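Side-chain contacts in 373aa long hypothetical citrate synthase (Sulfolobus tokodaii, PDB 1VGP), which is a probable member of the citrate synthase family, a largely helical protein found as an assembly of two chains: residues Ala329-Ala332 with Ser333-Val337; Ile118-Ile121 with Ser122-Thr126. All coordinates share one frame; numbering follows the deposited sequence.

Contact 1 of 2, residues Ala329-Ala332 with Ser333-Val337; sequences AVFA and SARVV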
loop_
_atom_site.group_PDB
_atom_site.type_symbol
_atom_site.label_atom_id
_atom_site.label_comp_id
_atom_site.label_asym_id
_atom_site.label_seq_id
_atom_site.Cartn_x
_atom_site.Cartn_y
_atom_site.Cartn_z
ATOM N N ALA A 329 15.515 3.278 3.876
ATOM C CA ALA A 329 14.970 4.469 3.223
ATOM C C ALA A 329 15.842 4.986 2.067
ATOM O O ALA A 329 15.312 5.493 1.077
ATOM C CB ALA A 329 14.759 5.563 4.259
ATOM N N VAL A 330 17.168 4.870 2.201
ATOM C CA VAL A 330 18.086 5.144 1.086
ATOM C C VAL A 330 17.920 4.100 -0.029
ATOM O O VAL A 330 17.965 4.435 -1.216
ATOM C CB VAL A 330 19.574 5.159 1.556
ATOM C CG1 VAL A 330 20.488 5.623 0.421
ATOM C CG2 VAL A 330 19.734 6.076 2.764
ATOM N N PHE A 331 17.729 2.843 0.364
ATOM C CA PHE A 331 17.290 1.794 -0.545
ATOM C C PHE A 331 16.069 2.292 -1.332
ATOM O O PHE A 331 16.038 2.251 -2.570
ATOM C CB PHE A 331 16.933 0.552 0.279
ATOM C CG PHE A 331 16.735 -0.710 -0.528
ATOM C CD1 PHE A 331 16.136 -0.688 -1.781
ATOM C CD2 PHE A 331 17.125 -1.938 -0.000
ATOM C CE1 PHE A 331 15.929 -1.866 -2.500
ATOM C CE2 PHE A 331 16.922 -3.113 -0.711
ATOM C CZ PHE A 331 16.321 -3.074 -1.963
ATOM N N ALA A 332 15.065 2.771 -0.601
ATOM C CA ALA A 332 13.797 3.179 -1.203
ATOM C C ALA A 332 13.996 4.290 -2.234
ATOM O O ALA A 332 13.325 4.310 -3.281
ATOM C CB ALA A 332 12.841 3.637 -0.118
ATOM N N SER A 333 14.913 5.208 -1.932
ATOM C CA SER A 333 15.249 6.292 -2.850
ATOM C C SER A 333 15.598 5.732 -4.212
ATOM O O SER A 333 15.179 6.261 -5.240
ATOM C CB SER A 333 16.445 7.090 -2.333
ATOM O OG SER A 333 16.613 6.890 -0.951
ATOM N N ALA A 334 16.388 4.667 -4.211
ATOM C CA ALA A 334 16.796 4.037 -5.454
ATOM C C ALA A 334 15.615 3.282 -6.056
ATOM O O ALA A 334 15.281 3.460 -7.227
ATOM C CB ALA A 334 17.949 3.088 -5.193
ATOM N N ARG A 335 14.981 2.446 -5.244
ATOM C CA ARG A 335 14.049 1.471 -5.773
ATOM C C ARG A 335 12.784 2.138 -6.321
ATOM O O ARG A 335 12.107 1.586 -7.183
ATOM C CB ARG A 335 13.693 0.442 -4.684
ATOM C CG ARG A 335 12.863 -0.752 -5.156
ATOM C CD ARG A 335 13.373 -1.365 -6.464
ATOM N NE ARG A 335 14.754 -1.824 -6.375
ATOM C CZ ARG A 335 15.148 -2.932 -5.747
ATOM N NH1 ARG A 335 14.272 -3.709 -5.119
ATOM N NH2 ARG A 335 16.430 -3.274 -5.752
ATOM N N VAL A 336 12.467 3.332 -5.835
ATOM C CA VAL A 336 11.244 3.992 -6.283
ATOM C C VAL A 336 11.286 4.255 -7.799
ATOM O O VAL A 336 10.244 4.297 -8.465
ATOM C CB VAL A 336 11.011 5.324 -5.523
ATOM C CG1 VAL A 336 12.126 6.303 -5.808
ATOM C CG2 VAL A 336 9.663 5.906 -5.906
ATOM N N VAL A 337 12.490 4.420 -8.338
ATOM C CA VAL A 337 12.650 4.525 -9.776
ATOM C C VAL A 337 12.172 3.238 -10.430
ATOM O O VAL A 337 11.424 3.272 -11.406
ATOM C CB VAL A 337 14.126 4.776 -10.162
ATOM C CG1 VAL A 337 14.295 4.734 -11.680
ATOM C CG2 VAL A 337 14.572 6.125 -9.616
#
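F331 and R335 lie side by side, one helical turn apart, and point the same way. They belong to a buried part of helix 327-346, near the centre of the chain in this largely helical citrate synthase fold. The side chains pack most tightly where the F331 ring meets the guanidinium group. CE1 stands 3.4 Å above the guanidinium plane, over its centre. The two planes are 80° apart, so the ring presents its edge to the flat face of R335. This is an edge contact, with R335 CZ in the plane of the ring. Both side chains start with CG anti to the backbone N, chi1 -168° in F331 and -172° in R335. Bends at chi2 and chi3 then bring the R335 head to the ring so that its face meets CE1. R335 NE donates to H177 O, which helps hold the head, and F331 makes an edge-to-face contact with the H177 ring. Beneath the pair, R335 N to F331 O is a firm bond, 2.9 Å. The V330 and A334 side is looser, though it is not a solvent side, since every touching residue is buried. V330 reaches 333-337 mainly through its carbonyl, while its side chain packs on M170 and L174 of helix 164-175. A334 N makes weak bonds to both V330 O and F331 O. S333 OG lies 2.8 Å from A329 O and equally near V330 O, two acceptors for its one proton.

Contact 2 of 2, residues Ile118-Ile121 with Ser122-Thr126; sequences IKLI and SKFPT
K119 and K123 bring two amino groups together, with NZ to NZ 3.5 Å. K119 CG sits between the backbone N and the carbonyl carbon, chi1 63°, and bends at chi2 and chi3 turn its end toward K123. K123 runs nearly straight until its chain bends at chi4. Its NZ then comes 3.3 Å from K119 CE. The two like charges have separate partners: K123 NZ forms a salt bridge with E71, and K119 NZ is hydrogen-bonded to Y200 OH. The carboxylate of E71 probably eases the repulsion. Among backbone bonds, S122 N to I118 O is well formed, 2.9 Å. K123 N is shared: it bonds L120 O at 3.1 Å, from well above the carbonyl plane, and K119 O only weakly. F124 N to L120 O is also weak. Helix 113-135 is kinked here by a proline. P125 has no N-H to give to the turn before, and its CD lies 3.4 Å from I121 O instead. Apolar packing comes from L120 and F124: L120 CD2 lies 3.7 Å from F124 CE2. The ring edge of F124 also faces the backbone: L120 O lies in the ring plane, 3.2 Å from CD2 of F124. The same two side chains pack on I203 of helix 199-210. I121 reaches V340 of helix 327-346.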
loop_
_atom_site.group_PDB
_atom_site.type_symbol
_atom_site.label_atom_id
_atom_site.label_comp_id
_atom_site.label_asym_id
_atom_site.label_seq_id
_atom_site.Cartn_x
_atom_site.Cartn_y
_atom_site.Cartn_z
ATOM N N ILE A 118 9.048 11.415 -12.058
ATOM C CA ILE A 118 10.301 12.142 -11.887
ATOM C C ILE A 118 10.298 12.916 -10.579
ATOM O O ILE A 118 11.203 12.780 -9.751
ATOM C CB ILE A 118 10.535 13.181 -12.992
ATOM C CG1 ILE A 118 10.300 12.568 -14.376
ATOM C CG2 ILE A 118 11.932 13.751 -12.859
ATOM C CD1 ILE A 118 11.192 11.420 -14.700
ATOM N N LYS A 119 9.269 13.741 -10.397
ATOM C CA LYS A 119 9.214 14.650 -9.258
ATOM C C LYS A 119 9.208 13.884 -7.931
ATOM O O LYS A 119 9.928 14.238 -6.995
ATOM C CB LYS A 119 7.980 15.562 -9.374
ATOM C CG LYS A 119 6.631 14.840 -9.333
ATOM C CD LYS A 119 5.675 15.446 -8.291
ATOM C CE LYS A 119 6.138 15.160 -6.849
ATOM N NZ LYS A 119 5.286 15.827 -5.803
ATOM N N LEU A 120 8.409 12.827 -7.856
ATOM C CA LEU A 120 8.420 11.958 -6.686
ATOM C C LEU A 120 9.827 11.447 -6.394
ATOM O O LEU A 120 10.308 11.541 -5.261
ATOM C CB LEU A 120 7.490 10.763 -6.905
ATOM C CG LEU A 120 6.413 10.534 -5.849
ATOM C CD1 LEU A 120 5.827 9.142 -6.042
ATOM C CD2 LEU A 120 6.987 10.697 -4.444
ATOM N N ILE A 121 10.471 10.905 -7.428
ATOM C CA ILE A 121 11.786 10.280 -7.305
ATOM C C ILE A 121 12.799 11.286 -6.753
ATOM O O ILE A 121 13.639 10.959 -5.914
ATOM C CB ILE A 121 12.266 9.768 -8.695
ATOM C CG1 ILE A 121 11.385 8.605 -9.141
ATOM C CG2 ILE A 121 13.720 9.341 -8.634
ATOM C CD1 ILE A 121 11.575 8.201 -10.570
ATOM N N SER A 122 12.695 12.516 -7.231
ATOM C CA SER A 122 13.632 13.559 -6.878
ATOM C C SER A 122 13.486 14.047 -5.435
ATOM O O SER A 122 14.435 14.588 -4.857
ATOM C CB SER A 122 13.472 14.735 -7.828
ATOM O OG SER A 122 13.056 15.877 -7.111
ATOM N N LYS A 123 12.308 13.854 -4.850
ATOM C CA LYS A 123 12.054 14.335 -3.496
ATOM C C LYS A 123 12.416 13.337 -2.403
ATOM O O LYS A 123 12.569 13.723 -1.243
ATOM C CB LYS A 123 10.584 14.727 -3.337
ATOM C CG LYS A 123 10.218 16.049 -4.001
ATOM C CD LYS A 123 8.726 16.151 -4.211
ATOM C CE LYS A 123 8.346 17.519 -4.731
ATOM N NZ LYS A 123 8.355 17.550 -6.210
ATOM N N PHE A 124 12.542 12.058 -2.755
ATOM C CA PHE A 124 12.848 11.037 -1.753
ATOM C C PHE A 124 14.099 11.420 -0.980
ATOM O O PHE A 124 14.094 11.466 0.246
ATOM C CB PHE A 124 13.041 9.663 -2.406
ATOM C CG PHE A 124 11.800 8.810 -2.410
ATOM C CD1 PHE A 124 11.725 7.670 -1.621
ATOM C CD2 PHE A 124 10.707 9.150 -3.203
ATOM C CE1 PHE A 124 10.577 6.877 -1.625
ATOM C CE2 PHE A 124 9.555 8.363 -3.212
ATOM C CZ PHE A 124 9.488 7.225 -2.420
ATOM N N PRO A 125 15.194 11.719 -1.694
ATOM C CA PRO A 125 16.418 12.081 -0.969
ATOM C C PRO A 125 16.250 13.306 -0.057
ATOM O O PRO A 125 16.812 13.349 1.042
ATOM C CB PRO A 125 17.449 12.289 -2.086
ATOM C CG PRO A 125 16.640 12.496 -3.332
ATOM C CD PRO A 125 15.408 11.671 -3.153
ATOM N N THR A 126 15.454 14.278 -0.506
ATOM C CA THR A 126 15.151 15.473 0.282
ATOM C C THR A 126 14.397 15.126 1.558
ATOM O O THR A 126 14.694 15.665 2.625
ATOM C CB THR A 126 14.298 16.488 -0.517
ATOM O OG1 THR A 126 14.747 16.552 -1.873
ATOM C CG2 THR A 126 14.410 17.860 0.085
#

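Overall arrangement
From the N terminus, contact 2 comes first, on helix 113-135, and contact 1 follows much later, on helix 327-346. Each is local to one helix, so neither closes a loop, and they stand in series without nesting or crossing. In space their centres are about 10 Å apart and they touch directly. V337 CG2 meets I121 CG2 at 3.5 Å, and V336 CG2 meets F124 CE2 at 3.6 Å. The backbone of S333 also packs against the F124 ring. This interface joins the two helices. From it, contact 1 reaches helices 43-52 and 164-175, and contact 2 reaches helices 58-70 and 199-210.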